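Local coordinates for fumarate reductase iron-sulfur subunit (Mycolicibacterium smegmatis, PDB 7D6V), which probably carries electrons from the flavoprotein subunit of succinate dehydrogenase to quinone through its [2Fe-2S], [4Fe-4S] and [3Fe-4S] clusters, at residues S61-I66 with I146-C151; G68-M73 with T210-E215; Q140-C145 with D221-P226; C155-D160 with E166-P171. One frame throughout, in Å; residues are numbered along the deposited sequence.

Contact 1. Residues S61-I66 with I146-C151; sequences SCSAEI and IECFLC. With SF4 (iron/sulfur cluster), chain F; FES (Fe2/s2 (inorganic) cluster), chain E.
Ser63 and Cys148 bring the two backbones closest, with their CA atoms 6.2 Å apart. Ser63 starts the short strand 63-65. Cys148 lies in the cluster-binding loop just ahead of helix 150-154, and Phe149 is the N-cap of that helix. Across the gap, Ser63 OG donates a hydrogen bond of 3.2 Å to Cys148 O. The hydroxyl comes from above the carbonyl plane, 41° out of it, and not along a lone pair. With chi1 at -58°, OG stands beside the backbone N of Ser63 and faces the loop. Leu150 packs alongside: its CD2 branch lies 3.7 Å from Ser63 CB. Cys148 SG binds FE4 of the [4Fe-4S] cluster at 2.4 Å and also accepts a hydrogen bond from Leu150 N. Cys151 SG binds FE1 of the same cluster. On the other segment, Cys62 SG binds FE2 of the [2Fe-2S] cluster at 2.5 Å, together with Cys74. The serine thus grips the backbone of one cluster ligand and is next in sequence to a ligand of the other. The N-H donated to Cys148 SG would probably stabilise negative charge on that thiolate.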
# COMPACT_ATOMS: atom_id res chain seq x y z
N SER B 61 -2.84 0.47 8.04
CA SER B 61 -3.21 0.13 9.41
C SER B 61 -3.44 1.38 10.26
O SER B 61 -4.37 1.41 11.07
CB SER B 61 -2.14 -0.75 10.04
OG SER B 61 -1.87 -1.88 9.23
N CYS B 62 -2.55 2.35 10.11
CA CYS B 62 -2.56 3.57 10.92
C CYS B 62 -3.44 4.73 10.46
O CYS B 62 -3.08 5.89 10.64
CB CYS B 62 -1.13 4.08 11.12
SG CYS B 62 -0.46 5.01 9.72
N SER B 63 -4.60 4.43 9.88
CA SER B 63 -5.51 5.49 9.47
C SER B 63 -6.13 6.15 10.69
O SER B 63 -6.65 5.48 11.58
CB SER B 63 -6.60 4.93 8.56
OG SER B 63 -6.04 4.31 7.42
N ALA B 64 -6.08 7.48 10.73
CA ALA B 64 -6.73 8.25 11.78
C ALA B 64 -7.13 9.60 11.19
O ALA B 64 -7.01 9.83 9.99
CB ALA B 64 -5.81 8.40 13.00
N GLU B 65 -7.61 10.50 12.04
CA GLU B 65 -7.89 11.88 11.65
C GLU B 65 -6.98 12.77 12.49
O GLU B 65 -7.23 12.99 13.67
CB GLU B 65 -9.37 12.20 11.84
CG GLU B 65 -10.27 11.31 11.01
CD GLU B 65 -11.72 11.73 11.05
OE1 GLU B 65 -12.01 12.83 11.57
OE2 GLU B 65 -12.57 10.96 10.56
N ILE B 66 -5.93 13.28 11.85
CA ILE B 66 -4.77 13.77 12.60
C ILE B 66 -5.05 15.15 13.19
O ILE B 66 -4.70 15.41 14.35
CB ILE B 66 -3.52 13.78 11.71
CG1 ILE B 66 -3.04 12.35 11.49
CG2 ILE B 66 -2.43 14.62 12.34
CD1 ILE B 66 -2.94 11.57 12.76
N ILE B 146 -3.42 0.64 -1.18
CA ILE B 146 -3.25 0.03 0.13
C ILE B 146 -4.56 0.25 0.88
O ILE B 146 -5.04 1.38 1.01
CB ILE B 146 -2.05 0.62 0.88
CG1 ILE B 146 -2.24 2.10 1.20
CG2 ILE B 146 -0.78 0.45 0.06
CD1 ILE B 146 -1.37 2.61 2.32
N GLU B 147 -5.18 -0.83 1.33
CA GLU B 147 -6.55 -0.70 1.81
C GLU B 147 -6.57 0.02 3.15
O GLU B 147 -6.79 -0.59 4.20
CB GLU B 147 -7.21 -2.07 1.89
CG GLU B 147 -7.61 -2.61 0.54
CD GLU B 147 -8.23 -3.98 0.61
OE1 GLU B 147 -7.92 -4.73 1.55
OE2 GLU B 147 -9.04 -4.31 -0.29
N CYS B 148 -6.38 1.34 3.10
CA CYS B 148 -6.40 2.16 4.31
C CYS B 148 -7.84 2.54 4.64
O CYS B 148 -8.21 2.68 5.81
CB CYS B 148 -5.55 3.41 4.12
SG CYS B 148 -6.42 4.81 3.37
N PHE B 149 -8.66 2.72 3.60
CA PHE B 149 -10.06 3.08 3.77
C PHE B 149 -10.25 4.52 4.20
O PHE B 149 -11.29 4.88 4.76
CB PHE B 149 -10.76 2.12 4.74
CG PHE B 149 -10.58 0.67 4.39
CD1 PHE B 149 -10.83 0.22 3.11
CD2 PHE B 149 -10.15 -0.23 5.35
CE1 PHE B 149 -10.66 -1.11 2.79
CE2 PHE B 149 -9.98 -1.56 5.03
CZ PHE B 149 -10.24 -2.00 3.75
N LEU B 150 -9.26 5.38 3.95
CA LEU B 150 -9.42 6.80 4.23
C LEU B 150 -10.45 7.42 3.29
O LEU B 150 -11.21 8.31 3.69
CB LEU B 150 -8.08 7.52 4.12
CG LEU B 150 -7.07 7.27 5.24
CD1 LEU B 150 -5.73 7.88 4.89
CD2 LEU B 150 -7.58 7.83 6.56
N CYS B 151 -10.51 6.90 2.07
CA CYS B 151 -11.48 7.36 1.09
C CYS B 151 -12.87 7.02 1.62
O CYS B 151 -13.77 7.85 1.61
CB CYS B 151 -11.24 6.70 -0.26
SG CYS B 151 -11.45 4.90 -0.26
FE1 SF4 F . -9.04 4.68 -0.62
FE2 SF4 F . -6.37 5.46 -1.82
FE3 SF4 F . -7.04 2.55 -1.37
FE4 SF4 F . -6.50 4.35 0.99
S1 SF4 F . -5.44 3.84 -0.79
S2 SF4 F . -8.10 3.06 0.41
S3 SF4 F . -7.44 5.97 -0.04
S4 SF4 F . -7.97 4.17 -2.40
FE1 FES E . 1.28 0.49 7.73
FE2 FES E . 1.07 3.53 8.41
S1 FES E . 1.51 1.69 9.61
S2 FES E . 0.35 2.26 6.72

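Contact 2. Residues G68-M73 with T210-E215; sequences GRPRLM and TEVCPE. With SF4 (iron/sulfur cluster), chain F.
Pro214, of the Cys-Pro step that supplies the last cysteine of the [4Fe-4S] site, meets Leu72 of strand 70-72 in the [2Fe-2S] region. The contact is apolar, and no hydrogen bond crosses it. Leu72 and Pro214 form one pair. The CD1 branch of Leu72 touches CG of the Pro214 ring at 3.8 Å, and the two side chains cross at about a right angle. Pro70 and Val212 form the second, looser pair, with Pro70 CG 4.4 Å from Val212 CG1. Pro70 O also lies 4.2 Å from Val212 CB. Both strand residues point their CB atoms at the loop, because they alternate along the strand with Arg71, whose CB points away. Pro214 has a second neighbour in the cluster: its CD is 3.8 Å from sulfide S3. Cys213 turns the other way. Its SG, placed anti to the backbone N by a chi1 of 170°, lies 2.7 Å from FE2. Leu150 of helix 150-154 packs against both Pro70 and Pro214, so it links the strand to the loop. Glu211 forms a salt bridge with Arg123 of the membrane anchor subunit. A cluster cysteine followed directly by proline is typical of the [4Fe-4S] sites of bacterial-type ferredoxins.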
# COMPACT_ATOMS: atom_id res chain seq x y z
N GLY B 68 -8.28 16.81 12.22
CA GLY B 68 -9.49 16.98 11.46
C GLY B 68 -9.44 16.39 10.07
O GLY B 68 -10.49 16.28 9.43
N ARG B 69 -8.26 15.99 9.61
CA ARG B 69 -8.05 15.47 8.27
C ARG B 69 -7.73 13.99 8.32
O ARG B 69 -6.84 13.58 9.07
CB ARG B 69 -6.91 16.22 7.57
CG ARG B 69 -6.82 17.69 7.92
CD ARG B 69 -7.88 18.48 7.20
NE ARG B 69 -7.73 18.40 5.75
CZ ARG B 69 -7.11 19.31 5.01
NH1 ARG B 69 -6.57 20.37 5.58
NH2 ARG B 69 -7.02 19.14 3.70
N PRO B 70 -8.41 13.16 7.53
CA PRO B 70 -8.05 11.73 7.47
C PRO B 70 -6.65 11.52 6.89
O PRO B 70 -6.40 11.82 5.72
CB PRO B 70 -9.13 11.14 6.56
CG PRO B 70 -10.26 12.11 6.63
CD PRO B 70 -9.62 13.45 6.75
N ARG B 71 -5.75 11.00 7.71
CA ARG B 71 -4.35 10.81 7.36
C ARG B 71 -3.89 9.43 7.81
O ARG B 71 -4.59 8.70 8.51
CB ARG B 71 -3.46 11.88 8.00
CG ARG B 71 -3.74 13.31 7.59
CD ARG B 71 -3.45 13.52 6.13
NE ARG B 71 -2.08 13.14 5.80
CZ ARG B 71 -1.03 13.94 5.91
NH1 ARG B 71 -1.18 15.18 6.36
NH2 ARG B 71 0.18 13.50 5.59
N LEU B 72 -2.68 9.08 7.39
CA LEU B 72 -1.92 7.98 7.98
C LEU B 72 -1.00 8.55 9.04
O LEU B 72 -0.30 9.54 8.80
CB LEU B 72 -1.11 7.23 6.92
CG LEU B 72 -1.84 6.46 5.83
CD1 LEU B 72 -0.84 5.96 4.81
CD2 LEU B 72 -2.63 5.31 6.41
N MET B 73 -1.00 7.93 10.22
CA MET B 73 -0.18 8.44 11.31
C MET B 73 1.31 8.29 11.02
O MET B 73 2.11 9.13 11.43
CB MET B 73 -0.54 7.75 12.62
CG MET B 73 -1.82 8.27 13.25
SD MET B 73 -2.23 7.50 14.82
CE MET B 73 -2.92 5.95 14.26
N THR B 210 -10.32 11.46 -3.54
CA THR B 210 -9.14 11.63 -4.20
C THR B 210 -8.40 12.52 -3.43
O THR B 210 -7.26 12.45 -3.51
CB THR B 210 -9.40 12.48 -5.41
OG1 THR B 210 -10.06 11.74 -6.30
CG2 THR B 210 -8.27 12.81 -6.15
N GLU B 211 -8.97 13.35 -2.63
CA GLU B 211 -8.00 14.24 -2.00
C GLU B 211 -7.34 13.67 -0.75
O GLU B 211 -6.39 14.27 -0.25
CB GLU B 211 -8.68 15.57 -1.64
CG GLU B 211 -9.33 16.27 -2.82
CD GLU B 211 -9.98 17.58 -2.43
OE1 GLU B 211 -9.67 18.10 -1.34
OE2 GLU B 211 -10.80 18.09 -3.22
N VAL B 212 -7.82 12.54 -0.23
CA VAL B 212 -7.25 11.95 0.97
C VAL B 212 -6.38 10.74 0.67
O VAL B 212 -5.76 10.20 1.59
CB VAL B 212 -8.35 11.56 1.99
CG1 VAL B 212 -9.15 12.78 2.40
CG2 VAL B 212 -9.24 10.49 1.41
N CYS B 213 -6.37 10.28 -0.57
CA CYS B 213 -5.60 9.09 -0.93
C CYS B 213 -4.08 9.21 -0.74
O CYS B 213 -3.44 10.01 -1.41
CB CYS B 213 -5.90 8.67 -2.37
SG CYS B 213 -4.81 7.38 -3.02
N PRO B 214 -3.51 8.42 0.19
CA PRO B 214 -2.05 8.49 0.35
C PRO B 214 -1.30 7.99 -0.87
O PRO B 214 -0.12 8.34 -1.03
CB PRO B 214 -1.79 7.60 1.57
CG PRO B 214 -3.13 7.31 2.16
CD PRO B 214 -4.11 7.41 1.06
N GLU B 215 -1.93 7.19 -1.72
CA GLU B 215 -1.29 6.66 -2.91
C GLU B 215 -1.48 7.56 -4.12
O GLU B 215 -0.95 7.25 -5.19
CB GLU B 215 -1.84 5.27 -3.22
CG GLU B 215 -1.55 4.25 -2.13
CD GLU B 215 -0.08 4.22 -1.75
OE1 GLU B 215 0.22 4.36 -0.55
OE2 GLU B 215 0.76 4.05 -2.65
FE1 SF4 F . -9.04 4.68 -0.62
FE2 SF4 F . -6.37 5.46 -1.82
FE3 SF4 F . -7.04 2.55 -1.37
FE4 SF4 F . -6.50 4.35 0.99
S1 SF4 F . -5.44 3.84 -0.79
S2 SF4 F . -8.10 3.06 0.41
S3 SF4 F . -7.44 5.97 -0.04
S4 SF4 F . -7.97 4.17 -2.40

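Contact 3. Residues Q140-C145 with D221-P226; sequences QEFRKC and DNALIP. With SF4 (iron/sulfur cluster), chain F; F3S (Fe3-s4 cluster), chain G.
This is a helix-to-helix contact, polar at one side and aromatic at the other, in the ferredoxin-like region that holds the [4Fe-4S] and [3Fe-4S] clusters. The last turn of helix 133-142 faces helix 219-235, near the start of the latter. The nearest backbones are those of Phe142 and Ala223, with CA atoms 8.3 Å apart, so the backbones stay apart and side chains do the reaching. The Phe142 ring reaches across with its CZ corner. Asn222 O, a backbone carbonyl, sits at the ring edge, near its plane, 3.3 Å from CZ. Ala223 CB lies 3.8 Å from the same CZ and approaches obliquely. Ile217, Met182 and Glu179 also touch the Phe142 side chain. The wider pi-type turn at 221-224 includes both Asn222 and Ala223.

Each segment also leads to a cluster. A type I turn from Phe142 to Cys145 carries the chain out of the helix, and Cys145 SG binds FE3 of the [4Fe-4S] cluster at 2.4 Å. On the other helix, Leu224 CD1 lies 3.4 Å from sulfide S3 of the [3Fe-4S] cluster. Asn222 OD1 accepts a hydrogen bond from Arg210 of the membrane anchor subunit, while Arg143 makes a salt bridge with Glu139 of subunit A.

Glu141 and Asn222 make the polar link. The Glu141 chain leaves with CG anti to its own N (chi1 -167°) and bends at the next bond to reach Asn222. Asn222 ND2 donates to Glu141 OE2 at 2.8 Å. It meets the syn side of that oxygen, 31° out of the carboxylate plane, with the carboxylate and amide planes 82° apart.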
# COMPACT_ATOMS: atom_id res chain seq x y z
N GLN B 140 -3.59 -1.16 -13.52
CA GLN B 140 -2.41 -1.15 -12.66
C GLN B 140 -2.38 0.08 -11.77
O GLN B 140 -1.85 0.03 -10.66
CB GLN B 140 -1.15 -1.21 -13.52
CG GLN B 140 -0.70 -2.61 -13.85
CD GLN B 140 0.68 -2.65 -14.45
OE1 GLN B 140 1.18 -1.64 -14.95
NE2 GLN B 140 1.30 -3.81 -14.42
N GLU B 141 -2.94 1.20 -12.25
CA GLU B 141 -3.04 2.37 -11.39
C GLU B 141 -3.91 2.09 -10.17
O GLU B 141 -3.57 2.47 -9.04
CB GLU B 141 -3.59 3.57 -12.15
CG GLU B 141 -3.41 4.87 -11.40
CD GLU B 141 -4.53 5.86 -11.64
OE1 GLU B 141 -4.62 6.85 -10.89
OE2 GLU B 141 -5.31 5.65 -12.59
N PHE B 142 -5.04 1.42 -10.37
CA PHE B 142 -5.93 1.12 -9.25
C PHE B 142 -5.39 0.01 -8.37
O PHE B 142 -5.79 -0.09 -7.20
CB PHE B 142 -7.32 0.74 -9.76
CG PHE B 142 -7.89 1.70 -10.75
CD1 PHE B 142 -7.75 3.07 -10.57
CD2 PHE B 142 -8.58 1.25 -11.85
CE1 PHE B 142 -8.28 3.95 -11.48
CE2 PHE B 142 -9.11 2.13 -12.77
CZ PHE B 142 -8.96 3.48 -12.58
N ARG B 143 -4.50 -0.83 -8.89
CA ARG B 143 -3.91 -1.87 -8.04
C ARG B 143 -2.88 -1.31 -7.06
O ARG B 143 -2.32 -2.09 -6.28
CB ARG B 143 -3.26 -2.96 -8.89
CG ARG B 143 -4.19 -3.63 -9.88
CD ARG B 143 -5.00 -4.72 -9.23
NE ARG B 143 -4.20 -5.91 -8.96
CZ ARG B 143 -4.64 -6.96 -8.27
NH1 ARG B 143 -5.87 -6.96 -7.78
NH2 ARG B 143 -3.85 -8.00 -8.06
N LYS B 144 -2.61 -0.01 -7.08
CA LYS B 144 -1.72 0.61 -6.11
C LYS B 144 -2.36 0.79 -4.74
O LYS B 144 -1.67 1.19 -3.80
CB LYS B 144 -1.26 1.99 -6.61
CG LYS B 144 -0.15 1.95 -7.63
CD LYS B 144 -0.11 3.24 -8.43
CE LYS B 144 0.00 4.44 -7.51
NZ LYS B 144 -0.71 5.63 -8.05
N CYS B 145 -3.66 0.54 -4.64
CA CYS B 145 -4.41 0.80 -3.41
C CYS B 145 -4.14 0.02 -2.12
O CYS B 145 -4.58 -1.12 -1.97
CB CYS B 145 -5.91 0.75 -3.71
SG CYS B 145 -6.94 0.33 -2.29
N ASP B 221 -11.42 10.96 -11.22
CA ASP B 221 -11.23 11.24 -12.64
C ASP B 221 -10.97 9.98 -13.46
O ASP B 221 -11.40 9.89 -14.61
CB ASP B 221 -10.08 12.23 -12.83
CG ASP B 221 -10.52 13.67 -12.66
OD1 ASP B 221 -11.70 13.90 -12.31
OD2 ASP B 221 -9.69 14.58 -12.87
N ASN B 222 -10.27 9.00 -12.89
CA ASN B 222 -9.87 7.82 -13.64
C ASN B 222 -10.78 6.62 -13.42
O ASN B 222 -10.77 5.70 -14.25
CB ASN B 222 -8.43 7.42 -13.30
CG ASN B 222 -7.41 8.29 -13.99
OD1 ASN B 222 -7.75 9.17 -14.78
ND2 ASN B 222 -6.14 8.06 -13.70
N ALA B 223 -11.55 6.59 -12.34
CA ALA B 223 -12.41 5.45 -12.04
C ALA B 223 -13.89 5.80 -12.01
O ALA B 223 -14.69 5.16 -12.69
CB ALA B 223 -11.99 4.81 -10.71
N LEU B 224 -14.28 6.81 -11.23
CA LEU B 224 -15.69 7.04 -10.96
C LEU B 224 -16.40 7.68 -12.15
O LEU B 224 -17.48 7.23 -12.54
CB LEU B 224 -15.85 7.90 -9.71
CG LEU B 224 -15.13 7.36 -8.48
CD1 LEU B 224 -15.33 8.31 -7.34
CD2 LEU B 224 -15.62 5.97 -8.13
N ILE B 225 -15.83 8.75 -12.70
CA ILE B 225 -16.43 9.39 -13.87
C ILE B 225 -16.45 8.46 -15.08
O ILE B 225 -17.48 8.40 -15.78
CB ILE B 225 -15.75 10.73 -14.16
CG1 ILE B 225 -16.09 11.74 -13.06
CG2 ILE B 225 -16.16 11.28 -15.51
CD1 ILE B 225 -15.21 12.95 -13.05
N PRO B 226 -15.37 7.73 -15.42
CA PRO B 226 -15.48 6.75 -16.51
C PRO B 226 -16.55 5.70 -16.29
O PRO B 226 -17.26 5.33 -17.24
CB PRO B 226 -14.08 6.14 -16.56
CG PRO B 226 -13.20 7.19 -16.05
CD PRO B 226 -13.97 7.90 -14.99
FE1 SF4 F . -9.04 4.68 -0.62
FE2 SF4 F . -6.37 5.46 -1.82
FE3 SF4 F . -7.04 2.55 -1.37
FE4 SF4 F . -6.50 4.35 0.99
S1 SF4 F . -5.44 3.84 -0.79
S2 SF4 F . -8.10 3.06 0.41
S3 SF4 F . -7.44 5.97 -0.04
S4 SF4 F . -7.97 4.17 -2.40
FE1 F3S G . -16.65 9.96 -2.24
FE3 F3S G . -15.10 10.75 -4.28
FE4 F3S G . -17.69 10.23 -4.79
S1 F3S G . -15.30 11.72 -2.29
S2 F3S G . -18.71 10.80 -2.86
S3 F3S G . -16.12 8.69 -4.07
S4 F3S G . -16.42 11.80 -5.81

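Contact 4. Residues C155-D160 with E166-P171; sequences CHVVRD and ENFAGP. With F3S (Fe3-s4 cluster), chain G.
Val157 lays its CG1 methyl over one face of the Phe168 ring. This is a CH-pi contact: CG1 is 4.0 Å from the ring centroid, 30° off the ring normal. The two side chains cross at about a right angle. CG1 stands anti to the backbone N (chi1 -179°), which leaves CG2 to turn to the [3Fe-4S] cluster, 3.8 Å from sulfide S2. The valine therefore touches the ring with one methyl and faces the cluster with the other. Val158 comes in at the ring edge, near its plane, with CG1 4.1 Å from Phe168 CD2. The opposite face, turned from Val157, has Gly170 N 3.5 Å above it, offset toward the rim.

Cys155 adds a sulfur-aromatic contact. Its SG lies 3.6 Å from Phe168 CE2; from the ring centroid it is oblique, 70° off the normal. The same sulfur is 3.1 Å from FE1 of the [3Fe-4S] cluster, a long approach, and accepts a weak capping bond from Val157 N. Cys155 is thus at once a cluster residue and the N-cap of helix 156-159. Pro171 also lines the cluster: its CB is 3.4 Å from sulfide S3, and its CD packs on Cys155 CB.

Outside the pair, His174 meets the Phe168 ring with its own, and Tyr202 packs against it. His156 ND1 is hydrogen-bonded to Glu136 of the membrane anchor subunit. In the fold, the short helix 156-159 follows helix 150-154, while the loop of Phe168 runs into helix 171-181, whose first residue, Pro171, packs back on Cys151 and Gln152 of helix 150-154.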
# COMPACT_ATOMS: atom_id res chain seq x y z
N CYS B 155 -15.70 10.03 2.57
CA CYS B 155 -16.87 10.16 1.70
C CYS B 155 -18.07 10.63 2.51
O CYS B 155 -18.34 10.10 3.58
CB CYS B 155 -17.18 8.82 1.02
SG CYS B 155 -18.61 8.87 -0.09
N HIS B 156 -18.78 11.64 2.01
CA HIS B 156 -19.93 12.13 2.76
C HIS B 156 -21.18 11.27 2.57
O HIS B 156 -22.12 11.39 3.36
CB HIS B 156 -20.25 13.57 2.35
CG HIS B 156 -20.79 13.70 0.96
ND1 HIS B 156 -22.07 14.13 0.70
CD2 HIS B 156 -20.22 13.44 -0.24
CE1 HIS B 156 -22.27 14.14 -0.61
NE2 HIS B 156 -21.16 13.72 -1.20
N VAL B 157 -21.21 10.42 1.54
CA VAL B 157 -22.38 9.58 1.31
C VAL B 157 -22.63 8.67 2.51
O VAL B 157 -23.76 8.53 2.98
CB VAL B 157 -22.20 8.76 0.02
CG1 VAL B 157 -23.43 7.90 -0.23
CG2 VAL B 157 -21.95 9.68 -1.16
N VAL B 158 -21.57 8.06 3.04
CA VAL B 158 -21.69 7.19 4.20
C VAL B 158 -21.18 7.85 5.48
O VAL B 158 -21.62 7.45 6.57
CB VAL B 158 -20.97 5.85 3.97
CG1 VAL B 158 -21.75 5.00 2.99
CG2 VAL B 158 -19.57 6.09 3.45
N ARG B 159 -20.28 8.83 5.39
CA ARG B 159 -19.81 9.50 6.59
C ARG B 159 -20.93 10.26 7.29
O ARG B 159 -21.03 10.24 8.52
CB ARG B 159 -18.66 10.45 6.24
CG ARG B 159 -18.15 11.28 7.41
CD ARG B 159 -16.99 12.15 6.98
NE ARG B 159 -16.43 12.91 8.09
CZ ARG B 159 -15.42 12.49 8.85
NH1 ARG B 159 -14.86 11.32 8.62
NH2 ARG B 159 -14.98 13.25 9.84
N ASP B 160 -21.78 10.94 6.52
CA ASP B 160 -22.82 11.77 7.09
C ASP B 160 -24.19 11.11 7.07
O ASP B 160 -25.15 11.72 7.55
CB ASP B 160 -22.88 13.11 6.34
CG ASP B 160 -21.64 13.95 6.57
OD1 ASP B 160 -20.95 14.26 5.58
OD2 ASP B 160 -21.35 14.28 7.73
N GLU B 166 -25.81 0.57 3.43
CA GLU B 166 -26.22 -0.65 2.74
C GLU B 166 -26.44 -0.45 1.25
O GLU B 166 -26.50 -1.43 0.51
CB GLU B 166 -27.50 -1.20 3.36
CG GLU B 166 -28.66 -0.23 3.34
CD GLU B 166 -30.00 -0.92 3.36
OE1 GLU B 166 -30.16 -1.88 4.15
OE2 GLU B 166 -30.90 -0.52 2.59
N ASN B 167 -26.55 0.80 0.79
CA ASN B 167 -26.80 1.07 -0.62
C ASN B 167 -25.57 1.52 -1.39
O ASN B 167 -25.58 1.46 -2.62
CB ASN B 167 -27.88 2.15 -0.76
CG ASN B 167 -29.20 1.75 -0.13
OD1 ASN B 167 -29.75 0.69 -0.44
ND2 ASN B 167 -29.71 2.58 0.77
N PHE B 168 -24.52 1.96 -0.71
CA PHE B 168 -23.34 2.53 -1.34
C PHE B 168 -22.12 1.72 -0.94
O PHE B 168 -21.91 1.45 0.25
CB PHE B 168 -23.18 4.00 -0.94
CG PHE B 168 -22.14 4.74 -1.73
CD1 PHE B 168 -22.23 4.84 -3.10
CD2 PHE B 168 -21.08 5.35 -1.09
CE1 PHE B 168 -21.28 5.53 -3.82
CE2 PHE B 168 -20.13 6.05 -1.80
CZ PHE B 168 -20.23 6.13 -3.17
N ALA B 169 -21.30 1.35 -1.93
CA ALA B 169 -20.12 0.55 -1.65
C ALA B 169 -18.93 1.40 -1.22
O ALA B 169 -18.08 0.92 -0.47
CB ALA B 169 -19.74 -0.28 -2.88
N GLY B 170 -18.87 2.64 -1.67
CA GLY B 170 -17.77 3.52 -1.33
C GLY B 170 -16.79 3.69 -2.47
O GLY B 170 -16.79 2.93 -3.44
N PRO B 171 -15.93 4.71 -2.36
CA PRO B 171 -14.95 4.95 -3.43
C PRO B 171 -14.02 3.78 -3.72
O PRO B 171 -13.74 3.50 -4.88
CB PRO B 171 -14.16 6.16 -2.91
CG PRO B 171 -14.61 6.38 -1.50
CD PRO B 171 -15.96 5.79 -1.38
FE1 F3S G . -16.65 9.96 -2.24
FE3 F3S G . -15.10 10.75 -4.28
FE4 F3S G . -17.69 10.23 -4.79
S1 F3S G . -15.30 11.72 -2.29
S2 F3S G . -18.71 10.80 -2.86
S3 F3S G . -16.12 8.69 -4.07
S4 F3S G . -16.42 11.80 -5.81

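In the fold
Contacts 1 and 2 lie side by side, with centres about 7 Å apart. Their strands, 63-65 and 70-72, pair as a two-stranded antiparallel sheet, and both contacts join the [2Fe-2S] region to the [4Fe-4S] site. Contact 3, its centre about 18 Å from that of contact 1, also reaches the [4Fe-4S] cluster. Along the chain, contacts 1, 2 and 3 interlock with alternating segments. Contact 4 comes after contact 1 and falls wholly within the spans of contacts 2 and 3. Contacts 3 and 4, about 18 Å apart at their centres, both touch the [3Fe-4S] cluster. Together the four follow the three clusters, consistent with one electron path.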